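3-hexulose-6-phosphate isomerase (Methanocaldococcus jannaschii, PDB 1JEO) catalyses the interconversion of D-arabino-hex-3-ulose 6-phosphate and fructose 6-phosphate, working as a homotetramer of the SIS family in ribose 5-phosphate biosynthesis. Local coordinates at residues I14-F20 with T149-F153; K29-L33 with L128-L132; L33-I37 with V157-I161; K41-G47 with F67-V72; Y80-L86 with I108-I113. One frame throughout, in Å; residues are numbered along the deposited sequence.

Interaction 1: I14-F20 with T149-F153; sequences ILILKKF and TALIF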
# COMPACT_ATOMS: atom_id res chain seq x y z
N ILE A 14 10.74 -11.44 -4.58
CA ILE A 14 11.04 -10.75 -3.32
C ILE A 14 12.35 -9.97 -3.45
O ILE A 14 12.49 -8.90 -2.87
CB ILE A 14 11.12 -11.74 -2.10
CG1 ILE A 14 9.90 -12.69 -2.05
CG2 ILE A 14 11.19 -10.99 -0.77
CD1 ILE A 14 8.53 -12.07 -2.35
N LEU A 15 13.26 -10.48 -4.29
CA LEU A 15 14.56 -9.84 -4.53
C LEU A 15 14.46 -8.52 -5.30
O LEU A 15 15.35 -7.68 -5.21
CB LEU A 15 15.53 -10.81 -5.22
CG LEU A 15 15.99 -12.05 -4.45
CD1 LEU A 15 16.91 -12.87 -5.34
CD2 LEU A 15 16.70 -11.68 -3.15
N ILE A 16 13.34 -8.33 -6.01
CA ILE A 16 13.05 -7.12 -6.78
C ILE A 16 12.87 -5.92 -5.82
O ILE A 16 13.14 -4.77 -6.19
CB ILE A 16 11.78 -7.35 -7.69
CG1 ILE A 16 12.15 -8.30 -8.85
CG2 ILE A 16 11.17 -6.05 -8.22
CD1 ILE A 16 10.99 -8.75 -9.72
N LEU A 17 12.51 -6.21 -4.57
CA LEU A 17 12.32 -5.18 -3.54
C LEU A 17 13.62 -4.54 -3.04
O LEU A 17 13.59 -3.52 -2.34
CB LEU A 17 11.50 -5.74 -2.37
CG LEU A 17 10.08 -6.21 -2.70
CD1 LEU A 17 9.45 -6.87 -1.50
CD2 LEU A 17 9.22 -5.04 -3.17
N LYS A 18 14.76 -5.11 -3.45
CA LYS A 18 16.09 -4.62 -3.09
C LYS A 18 16.36 -3.23 -3.68
O LYS A 18 17.08 -2.43 -3.09
CB LYS A 18 17.17 -5.61 -3.55
CG LYS A 18 18.56 -5.40 -2.94
CD LYS A 18 19.57 -6.43 -3.41
CE LYS A 18 20.95 -6.14 -2.83
NZ LYS A 18 21.98 -7.15 -3.24
N LYS A 19 15.69 -2.93 -4.80
CA LYS A 19 15.80 -1.64 -5.51
C LYS A 19 15.45 -0.44 -4.62
O LYS A 19 16.02 0.63 -4.77
CB LYS A 19 14.87 -1.60 -6.73
CG LYS A 19 15.13 -2.61 -7.83
CD LYS A 19 14.16 -2.42 -9.01
CE LYS A 19 12.68 -2.54 -8.61
NZ LYS A 19 11.75 -2.53 -9.77
N PHE A 20 14.51 -0.65 -3.70
CA PHE A 20 14.05 0.39 -2.77
C PHE A 20 15.08 0.82 -1.73
O PHE A 20 14.89 1.81 -1.02
CB PHE A 20 12.75 -0.04 -2.10
CG PHE A 20 11.58 -0.12 -3.04
CD1 PHE A 20 11.16 -1.36 -3.56
CD2 PHE A 20 10.89 1.05 -3.43
CE1 PHE A 20 10.07 -1.45 -4.46
CE2 PHE A 20 9.80 0.99 -4.34
CZ PHE A 20 9.39 -0.27 -4.86
N THR A 149 4.00 -9.98 -3.12
CA THR A 149 5.09 -9.00 -3.11
C THR A 149 4.65 -7.68 -2.49
O THR A 149 5.43 -7.05 -1.77
CB THR A 149 5.64 -8.78 -4.54
OG1 THR A 149 5.94 -10.05 -5.12
CG2 THR A 149 6.91 -7.94 -4.53
N ALA A 150 3.39 -7.29 -2.73
CA ALA A 150 2.82 -6.05 -2.19
C ALA A 150 2.69 -6.13 -0.68
O ALA A 150 2.99 -5.16 0.00
CB ALA A 150 1.47 -5.73 -2.84
N LEU A 151 2.30 -7.30 -0.15
CA LEU A 151 2.18 -7.50 1.30
C LEU A 151 3.55 -7.35 1.95
O LEU A 151 3.69 -6.63 2.94
CB LEU A 151 1.60 -8.89 1.64
CG LEU A 151 1.46 -9.27 3.13
CD1 LEU A 151 0.49 -8.34 3.85
CD2 LEU A 151 1.02 -10.72 3.28
N ILE A 152 4.55 -7.99 1.34
CA ILE A 152 5.93 -7.93 1.84
C ILE A 152 6.48 -6.50 1.77
O ILE A 152 7.03 -6.02 2.75
CB ILE A 152 6.83 -8.99 1.13
CG1 ILE A 152 6.35 -10.38 1.57
CG2 ILE A 152 8.31 -8.81 1.51
CD1 ILE A 152 6.89 -11.55 0.78
N PHE A 153 6.20 -5.79 0.66
CA PHE A 153 6.62 -4.40 0.47
C PHE A 153 6.01 -3.50 1.55
O PHE A 153 6.71 -2.70 2.17
CB PHE A 153 6.22 -3.88 -0.93
CG PHE A 153 6.45 -2.39 -1.14
CD1 PHE A 153 7.75 -1.86 -1.19
CD2 PHE A 153 5.35 -1.51 -1.25
CE1 PHE A 153 7.96 -0.47 -1.34
CE2 PHE A 153 5.54 -0.11 -1.40
CZ PHE A 153 6.85 0.41 -1.44
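Leu17 sets its two methyls against different parts of helix 144-164: CD1 lies 3.8 Å from CG2 of Ile152, while CD2 touches both CG2 of Thr149 and CB of Phe153, each at 3.9 Å. Leu17 and Thr149 run past one another in opposite directions, whereas Leu17 and Ile152 cross at about a right angle. Phe153 carries the next largest share. Its CG is anti to the backbone N (chi1 172°), which sends the ring toward Phe20, and its CE1 stands 3.6 Å above the plane of the Phe20 ring, over the ring centre. The two rings are inclined at 41°, an oblique aromatic pair with centroids 4.7 Å apart. Here the N-terminal part of the chain, from the end of helix 5-15 through the turn into helix 19-22, is laid against the long helix 144-164 of the SIS domain, close in sequence to Glu147, the inferred proton acceptor. Beyond Leu17, Ile14 reaches Ile152, their CD1 methyls meeting at 3.6 Å. Thr149 turns its methyl to Leu17, while its OG1 is hydrogen-bonded to the carbonyl oxygen of Thr145, one turn back. Leu132 touches both Leu17 and Phe20.

Interaction 2: K29-L33 with L128-L132; sequences KLDSL and LTIPL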
# COMPACT_ATOMS: atom_id res chain seq x y z
N LYS A 29 10.83 6.89 -4.14
CA LYS A 29 9.42 6.49 -4.11
C LYS A 29 9.02 6.02 -2.70
O LYS A 29 7.96 6.39 -2.20
CB LYS A 29 9.14 5.39 -5.14
CG LYS A 29 9.20 5.86 -6.59
CD LYS A 29 8.82 4.75 -7.56
CE LYS A 29 8.86 5.21 -9.01
NZ LYS A 29 7.82 6.23 -9.34
N LEU A 30 9.93 5.28 -2.06
CA LEU A 30 9.74 4.77 -0.70
C LEU A 30 9.76 5.93 0.31
O LEU A 30 8.92 5.98 1.21
CB LEU A 30 10.82 3.73 -0.35
CG LEU A 30 10.94 3.16 1.07
CD1 LEU A 30 9.68 2.38 1.46
CD2 LEU A 30 12.16 2.26 1.17
N ASP A 31 10.71 6.85 0.13
CA ASP A 31 10.87 8.03 0.99
C ASP A 31 9.66 8.95 0.89
O ASP A 31 9.20 9.48 1.90
CB ASP A 31 12.15 8.82 0.64
CG ASP A 31 13.42 8.13 1.13
OD1 ASP A 31 13.35 7.22 1.97
OD2 ASP A 31 14.51 8.52 0.65
N SER A 32 9.13 9.09 -0.33
CA SER A 32 7.96 9.92 -0.60
C SER A 32 6.71 9.32 0.03
O SER A 32 5.92 10.05 0.63
CB SER A 32 7.77 10.12 -2.10
OG SER A 32 6.74 11.05 -2.37
N LEU A 33 6.57 7.99 -0.03
CA LEU A 33 5.43 7.27 0.55
C LEU A 33 5.39 7.48 2.07
O LEU A 33 4.35 7.84 2.62
CB LEU A 33 5.49 5.76 0.22
CG LEU A 33 4.57 4.72 0.89
CD1 LEU A 33 3.10 4.99 0.62
CD2 LEU A 33 4.92 3.33 0.41
N LEU A 128 1.80 9.82 -7.13
CA LEU A 128 2.94 8.93 -7.00
C LEU A 128 2.51 7.51 -7.37
O LEU A 128 1.53 6.99 -6.84
CB LEU A 128 3.48 8.94 -5.55
CG LEU A 128 4.58 7.95 -5.12
CD1 LEU A 128 5.92 8.29 -5.77
CD2 LEU A 128 4.71 7.96 -3.61
N THR A 129 3.23 6.92 -8.31
CA THR A 129 2.95 5.55 -8.74
C THR A 129 4.14 4.68 -8.35
O THR A 129 5.29 5.03 -8.61
CB THR A 129 2.68 5.47 -10.27
OG1 THR A 129 1.53 6.26 -10.59
CG2 THR A 129 2.41 4.03 -10.71
N ILE A 130 3.85 3.57 -7.67
CA ILE A 130 4.87 2.62 -7.25
C ILE A 130 4.61 1.27 -7.95
O ILE A 130 3.80 0.46 -7.47
CB ILE A 130 4.91 2.45 -5.68
CG1 ILE A 130 5.14 3.80 -5.00
CG2 ILE A 130 6.04 1.46 -5.28
CD1 ILE A 130 5.15 3.77 -3.46
N PRO A 131 5.25 1.02 -9.11
CA PRO A 131 5.06 -0.24 -9.84
C PRO A 131 5.86 -1.39 -9.22
O PRO A 131 7.02 -1.21 -8.84
CB PRO A 131 5.59 0.08 -11.25
CG PRO A 131 5.65 1.58 -11.30
CD PRO A 131 6.08 1.93 -9.92
N LEU A 132 5.22 -2.54 -9.05
CA LEU A 132 5.87 -3.74 -8.53
C LEU A 132 5.74 -4.76 -9.65
O LEU A 132 4.81 -5.58 -9.68
CB LEU A 132 5.22 -4.22 -7.22
CG LEU A 132 5.29 -3.32 -5.98
CD1 LEU A 132 4.48 -3.93 -4.86
CD2 LEU A 132 6.72 -3.09 -5.52
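Lys29 lies over the edge strand 128-130 and bonds through its ammonium to the backbone oxygen of Thr129. At the root of the side chain, CB is 4.3 Å from CG1 of Ile130, a loose contact. CG, placed beside the backbone N by the first torsion, passes CD1 of Leu128 at 4.2 Å. From there the chain is extended, and CD and CE slide along the carbonyl of Thr129, CE coming to 3.6 Å from its O. CE also skirts CD of Pro131. A bend at the last torsion (chi4 -68°) then turns NZ onto Thr129 O at 2.9 Å, almost in line with the C=O bond (171°).

Helix 24-39 packs in this way on one face of the parallel alpha/beta sheet of the SIS fold, its 29-33 turn running at 124° to strand 128-130, the outermost strand on this side within the chain. From the strand, Leu128 CD2 approaches the backbone oxygen of Lys29 and OG of Ser32, each at 3.9 Å; that hydroxyl is engaged by NE of Arg36. Deeper in, Leu33 and Ile130 cross at about a right angle, and Leu33 CD2 meets Ile130 CD1 at 3.9 Å. Ile130 extends CG1 to CD1 in a straight run, which carries the methyl beneath the helix. Backbone bonds tie the strand to its sheet neighbour at Ala114 and Val116, and Phe20 touches Ile130.

Interaction 3: L33-I37 with V157-I161; sequences LIDRI and VIAEI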
# COMPACT_ATOMS: atom_id res chain seq x y z
N LEU A 33 6.57 7.99 -0.03
CA LEU A 33 5.43 7.27 0.55
C LEU A 33 5.39 7.48 2.07
O LEU A 33 4.35 7.84 2.62
CB LEU A 33 5.49 5.76 0.22
CG LEU A 33 4.57 4.72 0.89
CD1 LEU A 33 3.10 4.99 0.62
CD2 LEU A 33 4.92 3.33 0.41
N ILE A 34 6.55 7.33 2.71
CA ILE A 34 6.72 7.50 4.16
C ILE A 34 6.49 8.95 4.60
O ILE A 34 5.82 9.19 5.61
CB ILE A 34 8.12 6.97 4.61
CG1 ILE A 34 8.18 5.45 4.39
CG2 ILE A 34 8.41 7.30 6.08
CD1 ILE A 34 9.56 4.87 4.50
N ASP A 35 6.99 9.90 3.82
CA ASP A 35 6.84 11.34 4.10
C ASP A 35 5.37 11.76 4.07
O ASP A 35 4.91 12.47 4.97
CB ASP A 35 7.67 12.16 3.10
CG ASP A 35 7.88 13.60 3.55
OD1 ASP A 35 8.24 13.82 4.72
OD2 ASP A 35 7.69 14.51 2.71
N ARG A 36 4.63 11.25 3.08
CA ARG A 36 3.20 11.54 2.91
C ARG A 36 2.35 10.91 4.02
O ARG A 36 1.35 11.50 4.42
CB ARG A 36 2.71 11.05 1.55
CG ARG A 36 3.24 11.86 0.39
CD ARG A 36 2.90 11.19 -0.92
NE ARG A 36 3.65 11.76 -2.04
CZ ARG A 36 3.14 12.59 -2.95
NH1 ARG A 36 1.86 12.96 -2.89
NH2 ARG A 36 3.91 13.04 -3.93
N ILE A 37 2.78 9.75 4.52
CA ILE A 37 2.10 9.03 5.61
C ILE A 37 2.24 9.80 6.94
O ILE A 37 1.26 9.95 7.68
CB ILE A 37 2.62 7.55 5.73
CG1 ILE A 37 2.00 6.68 4.62
CG2 ILE A 37 2.31 6.93 7.12
CD1 ILE A 37 2.58 5.26 4.52
N VAL A 157 7.62 -1.22 4.59
CA VAL A 157 7.33 0.21 4.75
C VAL A 157 7.08 0.46 6.25
O VAL A 157 7.61 1.41 6.82
CB VAL A 157 6.10 0.66 3.90
CG1 VAL A 157 5.67 2.10 4.22
CG2 VAL A 157 6.44 0.55 2.42
N ILE A 158 6.34 -0.46 6.87
CA ILE A 158 6.04 -0.40 8.31
C ILE A 158 7.36 -0.51 9.09
O ILE A 158 7.58 0.26 10.02
CB ILE A 158 5.05 -1.53 8.73
CG1 ILE A 158 3.67 -1.29 8.10
CG2 ILE A 158 4.94 -1.62 10.26
CD1 ILE A 158 2.96 0.01 8.53
N ALA A 159 8.24 -1.41 8.64
CA ALA A 159 9.55 -1.62 9.26
C ALA A 159 10.38 -0.34 9.22
O ALA A 159 10.97 0.04 10.23
CB ALA A 159 10.30 -2.75 8.55
N GLU A 160 10.33 0.35 8.08
CA GLU A 160 11.05 1.60 7.90
C GLU A 160 10.44 2.77 8.69
O GLU A 160 11.18 3.66 9.12
CB GLU A 160 11.19 1.97 6.42
CG GLU A 160 12.09 1.03 5.61
CD GLU A 160 13.52 0.98 6.12
OE1 GLU A 160 14.16 2.04 6.23
OE2 GLU A 160 14.00 -0.14 6.41
N ILE A 161 9.12 2.76 8.89
CA ILE A 161 8.44 3.82 9.66
C ILE A 161 8.82 3.69 11.14
O ILE A 161 9.07 4.70 11.80
CB ILE A 161 6.88 3.81 9.47
CG1 ILE A 161 6.52 4.19 8.03
CG2 ILE A 161 6.20 4.82 10.42
CD1 ILE A 161 5.04 4.01 7.66
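With chi1 near -66° and chi2 of 167°, Ile34 stretches its CG1-CD1 branch toward helix 144-164 until CD1 touches CB of Glu160 at 3.8 Å, and Ile161, in nearly the same conformation, reaches back the other way. This is a helix-helix contact of the SIS alpha/beta sandwich: the 33-37 turn of helix 24-39 crosses the 157-161 turn of helix 144-164 at -64°, their axes 10.9 Å apart, with apolar branches filling the gap. Ile34 and Ile161 run antiparallel alongside one another, CG2 of Ile34 lying 4.1 Å from CG1 of Ile161. Ile34 passes Val157 in the same antiparallel manner, more loosely. On one flank Leu33 crosses Val157 at about a right angle; on the other Ile37 does the same with Ile161. Glu160 lends only its CB to the interface: bent at chi2, its carboxylate turns away and pairs with Lys163. No hydrogen bond joins the two segments. Phe58 of helix 49-64 touches Ile37, and Phe67 touches both Ile37 and Ile161, while Leu33 also touches Ile87 and Ile113 of the sheet. CD2 of Leu33 lies 3.8 Å from CG2 of Val157, and CG1 of that valine lies 4.1 Å from the same methyl.

Interaction 4: K41-G47 with F67-V72; sequences KKIFIFG and FKSYFV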
# COMPACT_ATOMS: atom_id res chain seq x y z
N LYS A 41 -3.18 13.84 7.73
CA LYS A 41 -4.05 13.94 8.90
C LYS A 41 -4.67 12.55 9.10
O LYS A 41 -4.52 11.94 10.16
CB LYS A 41 -5.13 15.01 8.67
CG LYS A 41 -5.90 15.45 9.92
CD LYS A 41 -5.06 16.33 10.84
CE LYS A 41 -5.84 16.73 12.09
NZ LYS A 41 -5.03 17.57 13.02
N LYS A 42 -5.33 12.05 8.05
CA LYS A 42 -5.94 10.71 8.06
C LYS A 42 -5.46 9.97 6.81
O LYS A 42 -5.21 10.58 5.77
CB LYS A 42 -7.49 10.78 8.08
CG LYS A 42 -8.11 11.67 9.16
CD LYS A 42 -9.62 11.48 9.34
CE LYS A 42 -10.46 11.81 8.10
NZ LYS A 42 -10.43 13.23 7.68
N ILE A 43 -5.28 8.65 6.93
CA ILE A 43 -4.80 7.82 5.82
C ILE A 43 -5.89 6.81 5.42
O ILE A 43 -6.41 6.08 6.25
CB ILE A 43 -3.48 7.07 6.19
CG1 ILE A 43 -2.42 8.07 6.64
CG2 ILE A 43 -2.94 6.29 4.98
CD1 ILE A 43 -1.41 7.53 7.60
N PHE A 44 -6.21 6.80 4.12
CA PHE A 44 -7.23 5.92 3.57
C PHE A 44 -6.64 4.89 2.61
O PHE A 44 -5.86 5.23 1.73
CB PHE A 44 -8.30 6.73 2.82
CG PHE A 44 -9.15 7.59 3.72
CD1 PHE A 44 -8.65 8.80 4.23
CD2 PHE A 44 -10.46 7.20 4.03
CE1 PHE A 44 -9.46 9.63 5.05
CE2 PHE A 44 -11.29 8.02 4.84
CZ PHE A 44 -10.78 9.24 5.35
N ILE A 45 -7.01 3.63 2.82
CA ILE A 45 -6.52 2.54 1.97
C ILE A 45 -7.72 1.87 1.28
O ILE A 45 -8.78 1.71 1.88
CB ILE A 45 -5.77 1.42 2.79
CG1 ILE A 45 -4.85 2.00 3.88
CG2 ILE A 45 -5.01 0.48 1.84
CD1 ILE A 45 -3.66 2.78 3.42
N PHE A 46 -7.53 1.49 0.01
CA PHE A 46 -8.57 0.80 -0.76
C PHE A 46 -7.98 -0.16 -1.79
O PHE A 46 -6.91 0.08 -2.36
CB PHE A 46 -9.55 1.77 -1.45
CG PHE A 46 -10.75 1.09 -2.08
CD1 PHE A 46 -11.68 0.37 -1.28
CD2 PHE A 46 -10.95 1.14 -3.47
CE1 PHE A 46 -12.79 -0.30 -1.86
CE2 PHE A 46 -12.06 0.47 -4.07
CZ PHE A 46 -12.98 -0.25 -3.26
N GLY A 47 -8.75 -1.21 -2.05
CA GLY A 47 -8.42 -2.23 -3.01
C GLY A 47 -9.60 -3.17 -3.07
O GLY A 47 -10.40 -3.24 -2.12
N PHE A 67 -1.23 5.99 13.74
CA PHE A 67 -1.79 6.84 12.69
C PHE A 67 -3.30 6.68 12.62
O PHE A 67 -3.83 5.66 13.07
CB PHE A 67 -1.19 6.46 11.33
CG PHE A 67 0.29 6.70 11.22
CD1 PHE A 67 1.19 5.63 11.38
CD2 PHE A 67 0.79 7.98 10.95
CE1 PHE A 67 2.59 5.85 11.29
CE2 PHE A 67 2.18 8.22 10.86
CZ PHE A 67 3.09 7.14 11.03
N LYS A 68 -3.99 7.70 12.10
CA LYS A 68 -5.45 7.64 11.92
C LYS A 68 -5.64 6.98 10.55
O LYS A 68 -5.65 7.64 9.51
CB LYS A 68 -6.07 9.05 12.00
CG LYS A 68 -5.97 9.68 13.39
CD LYS A 68 -7.00 10.79 13.62
CE LYS A 68 -6.59 12.11 12.97
NZ LYS A 68 -7.63 13.17 13.15
N SER A 69 -5.67 5.65 10.59
CA SER A 69 -5.79 4.81 9.41
C SER A 69 -7.20 4.28 9.20
O SER A 69 -7.89 3.95 10.17
CB SER A 69 -4.82 3.65 9.53
OG SER A 69 -4.74 2.91 8.33
N TYR A 70 -7.63 4.22 7.94
CA TYR A 70 -8.96 3.73 7.59
C TYR A 70 -8.96 2.94 6.29
O TYR A 70 -8.10 3.14 5.43
CB TYR A 70 -9.96 4.89 7.42
CG TYR A 70 -10.19 5.71 8.67
CD1 TYR A 70 -9.62 7.00 8.80
CD2 TYR A 70 -10.94 5.20 9.75
CE1 TYR A 70 -9.77 7.75 10.00
CE2 TYR A 70 -11.10 5.95 10.96
CZ TYR A 70 -10.51 7.22 11.06
OH TYR A 70 -10.66 7.95 12.22
N PHE A 71 -9.88 1.99 6.19
CA PHE A 71 -10.04 1.22 4.96
C PHE A 71 -11.40 1.66 4.41
O PHE A 71 -12.41 1.61 5.12
CB PHE A 71 -10.01 -0.30 5.19
CG PHE A 71 -9.87 -1.09 3.92
CD1 PHE A 71 -8.61 -1.27 3.33
CD2 PHE A 71 -11.01 -1.60 3.25
CE1 PHE A 71 -8.47 -1.95 2.09
CE2 PHE A 71 -10.89 -2.27 2.01
CZ PHE A 71 -9.62 -2.45 1.42
N VAL A 72 -11.41 2.08 3.15
CA VAL A 72 -12.63 2.54 2.47
C VAL A 72 -13.62 1.38 2.29
O VAL A 72 -13.25 0.30 1.83
CB VAL A 72 -12.29 3.19 1.09
CG1 VAL A 72 -13.54 3.75 0.41
CG2 VAL A 72 -11.25 4.29 1.26
O HOH W 1 -2.64 9.90 10.86
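Ile43 and Ile45 give both N and O to the neighbouring strand in parallel pairing. Ile43 N bonds Lys68 O at 2.8 Å, and its O receives Tyr70 N; Ile45 N then reaches Tyr70 O, and Val72 N closes on Ile45 O at 2.9 Å. That last oxygen also lies 3.3 Å above the plane of the Phe71 ring, toward its rim, a position set by chi1 of -167°, which swings the ring back under strand 43-46. On the opposite sheet face Phe44 and Tyr70 pair obliquely, planes at 39°, with CD1 of Tyr70 over one face of Phe44 and Val72 CG2 at that ring's edge. Lys42 runs by the tyrosine, its CD 3.8 Å from Tyr70 CE1, before bending to salt bridges with Asp84 and Glu81. Just before the pairing begins, a water joins Lys41 O to Lys68 N, at 2.9 Å from each. Ser69 OG is held by the carbonyl of Ala59, and Tyr80 meets Phe44 edge-to-face. Helix 49-64 links the two strands as a beta-alpha-beta crossover and covers Ile45 and Phe71; helix 24-39 touches Ile43 and Phe67 through Ile37, and strand 85-89 pairs with the other edge of 43-46.

Interaction 5: Y80-L86 with I108-I113; sequences YEKDDLL and INNNII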
# COMPACT_ATOMS: atom_id res chain seq x y z
N TYR A 80 -13.24 11.92 3.34
CA TYR A 80 -11.89 12.22 2.87
C TYR A 80 -11.80 13.74 2.80
O TYR A 80 -12.63 14.38 2.15
CB TYR A 80 -11.69 11.59 1.49
CG TYR A 80 -10.29 11.66 0.93
CD1 TYR A 80 -9.29 10.79 1.37
CD2 TYR A 80 -9.96 12.62 -0.06
CE1 TYR A 80 -7.98 10.86 0.84
CE2 TYR A 80 -8.66 12.70 -0.59
CZ TYR A 80 -7.67 11.82 -0.14
OH TYR A 80 -6.41 11.89 -0.67
N GLU A 81 -10.83 14.31 3.51
CA GLU A 81 -10.63 15.76 3.55
C GLU A 81 -9.35 16.18 2.82
O GLU A 81 -8.55 15.32 2.43
CB GLU A 81 -10.67 16.26 4.99
CG GLU A 81 -12.05 16.09 5.64
CD GLU A 81 -12.09 16.51 7.10
OE1 GLU A 81 -11.42 15.85 7.93
OE2 GLU A 81 -12.80 17.48 7.42
N LYS A 82 -9.16 17.49 2.63
CA LYS A 82 -8.01 18.05 1.91
C LYS A 82 -6.59 17.71 2.39
O LYS A 82 -5.68 17.62 1.57
CB LYS A 82 -8.16 19.57 1.74
CG LYS A 82 -8.24 20.38 3.03
CD LYS A 82 -8.34 21.88 2.74
CE LYS A 82 -8.28 22.71 4.01
NZ LYS A 82 -6.95 22.63 4.70
N ASP A 83 -6.44 17.46 3.69
CA ASP A 83 -5.13 17.13 4.26
C ASP A 83 -4.90 15.62 4.42
O ASP A 83 -3.95 15.20 5.08
CB ASP A 83 -4.95 17.84 5.61
CG ASP A 83 -4.90 19.35 5.48
OD1 ASP A 83 -5.66 20.03 6.21
OD2 ASP A 83 -4.11 19.86 4.66
N ASP A 84 -5.76 14.83 3.78
CA ASP A 84 -5.68 13.37 3.86
C ASP A 84 -4.90 12.71 2.72
O ASP A 84 -4.55 13.35 1.73
CB ASP A 84 -7.08 12.75 3.97
CG ASP A 84 -7.82 13.18 5.22
OD1 ASP A 84 -7.19 13.63 6.20
OD2 ASP A 84 -9.06 13.04 5.25
N LEU A 85 -4.65 11.41 2.88
CA LEU A 85 -3.92 10.61 1.91
C LEU A 85 -4.69 9.34 1.52
O LEU A 85 -5.27 8.69 2.38
CB LEU A 85 -2.55 10.21 2.49
CG LEU A 85 -1.65 9.21 1.75
CD1 LEU A 85 -1.14 9.80 0.45
CD2 LEU A 85 -0.52 8.81 2.64
N LEU A 86 -4.70 9.03 0.23
CA LEU A 86 -5.36 7.83 -0.27
C LEU A 86 -4.32 6.93 -0.95
O LEU A 86 -3.54 7.39 -1.79
CB LEU A 86 -6.48 8.16 -1.27
CG LEU A 86 -7.20 6.98 -1.95
CD1 LEU A 86 -8.05 6.18 -0.97
CD2 LEU A 86 -8.05 7.49 -3.09
N ILE A 108 -10.98 16.34 -4.28
CA ILE A 108 -10.66 16.90 -2.97
C ILE A 108 -9.19 17.35 -2.91
O ILE A 108 -8.91 18.47 -2.47
CB ILE A 108 -10.96 15.90 -1.80
CG1 ILE A 108 -12.31 15.19 -1.98
CG2 ILE A 108 -10.91 16.62 -0.47
CD1 ILE A 108 -13.56 16.06 -1.90
N ASN A 109 -8.26 16.46 -3.28
CA ASN A 109 -6.82 16.78 -3.32
C ASN A 109 -6.05 15.94 -4.35
O ASN A 109 -6.64 15.11 -5.04
CB ASN A 109 -6.16 16.71 -1.91
CG ASN A 109 -6.14 15.30 -1.30
OD1 ASN A 109 -6.03 14.29 -1.99
ND2 ASN A 109 -6.19 15.25 0.02
N ASN A 110 -4.73 16.14 -4.40
CA ASN A 110 -3.85 15.41 -5.32
C ASN A 110 -3.05 14.31 -4.62
O ASN A 110 -2.31 13.58 -5.27
CB ASN A 110 -2.85 16.38 -5.98
CG ASN A 110 -3.49 17.27 -7.03
OD1 ASN A 110 -4.49 16.90 -7.65
ND2 ASN A 110 -2.90 18.43 -7.24
N ASN A 111 -3.25 14.17 -3.31
CA ASN A 111 -2.54 13.19 -2.48
C ASN A 111 -3.01 11.73 -2.65
O ASN A 111 -3.57 11.12 -1.73
CB ASN A 111 -2.65 13.65 -1.01
CG ASN A 111 -1.39 13.37 -0.21
OD1 ASN A 111 -1.41 13.47 1.02
ND2 ASN A 111 -0.30 13.02 -0.88
N ILE A 112 -2.78 11.19 -3.85
CA ILE A 112 -3.17 9.83 -4.21
C ILE A 112 -1.95 9.01 -4.65
O ILE A 112 -1.19 9.42 -5.53
CB ILE A 112 -4.25 9.82 -5.36
CG1 ILE A 112 -5.49 10.63 -4.95
CG2 ILE A 112 -4.68 8.38 -5.69
CD1 ILE A 112 -6.46 10.91 -6.08
N ILE A 113 -1.77 7.85 -4.01
CA ILE A 113 -0.67 6.93 -4.31
C ILE A 113 -1.26 5.64 -4.87
O ILE A 113 -2.27 5.13 -4.36
CB ILE A 113 0.20 6.61 -3.05
CG1 ILE A 113 0.82 7.89 -2.49
CG2 ILE A 113 1.32 5.58 -3.39
CD1 ILE A 113 1.48 7.73 -1.14
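Asn109 reaches into the loop before strand 85-89 and uses both ends of its amide there. Its OD1 accepts the hydroxyl of Tyr80 at 2.8 Å, in the carbonyl plane and on a lone pair, and takes a second, weak bond from the N of Asn111. Its ND2 gives to Lys82 O at 2.9 Å, meeting that oxygen from above the carbonyl plane, and weakly to Asp84 O. The torsion chi1 of 65°, with CG between backbone N and carbonyl carbon, points the amide at this turn; its plane stands 71° from the Tyr80 ring. The type I turn from Glu81 to Asp84 is closed by Asp84 N to Glu81 O and braced by Glu81 N on Asp84 OD2 at 2.8 Å. Ile108 packs at the edge of the tyrosine ring, Ile108 CB lying 3.8 Å from Tyr80 CD2. Further along, regular pairing takes over: Leu86 N bonds Asn111 O at 3.1 Å and Ile113 N bonds Leu86 O at 2.9 Å, both nearly straight, while Leu85 CD1 touches Ile113 CD1. Strands 85-89 and 112-115, linked through helix 96-106, form a parallel beta-alpha-beta unit of the SIS domain.

Leu33 belongs to both interaction 2 and interaction 3, so one leucine of helix 24-39 faces strand 128-130 and helix 144-164; Leu33 CD1 also lies 3.6 Å from CD1 of Ile113 in interaction 5. Interaction 1 joins this core through Phe153 CE2, 3.9 Å from Leu33 CD2, and Phe20 CZ, 3.8 Å from Ile130 CG2. Interactions 4 and 5 meet in the sheet, with Lys42 NZ 2.8 Å from Asp84 OD2, whereas interactions 1 and 4 have centres about 22 Å apart. Gly47 of interaction 4 lies near Ser51, an inferred substrate-binding residue, and near a bound citrate, probably from the crystallisation liquor; Thr149 of interaction 1 is about 8 Å from Glu147 between side chains.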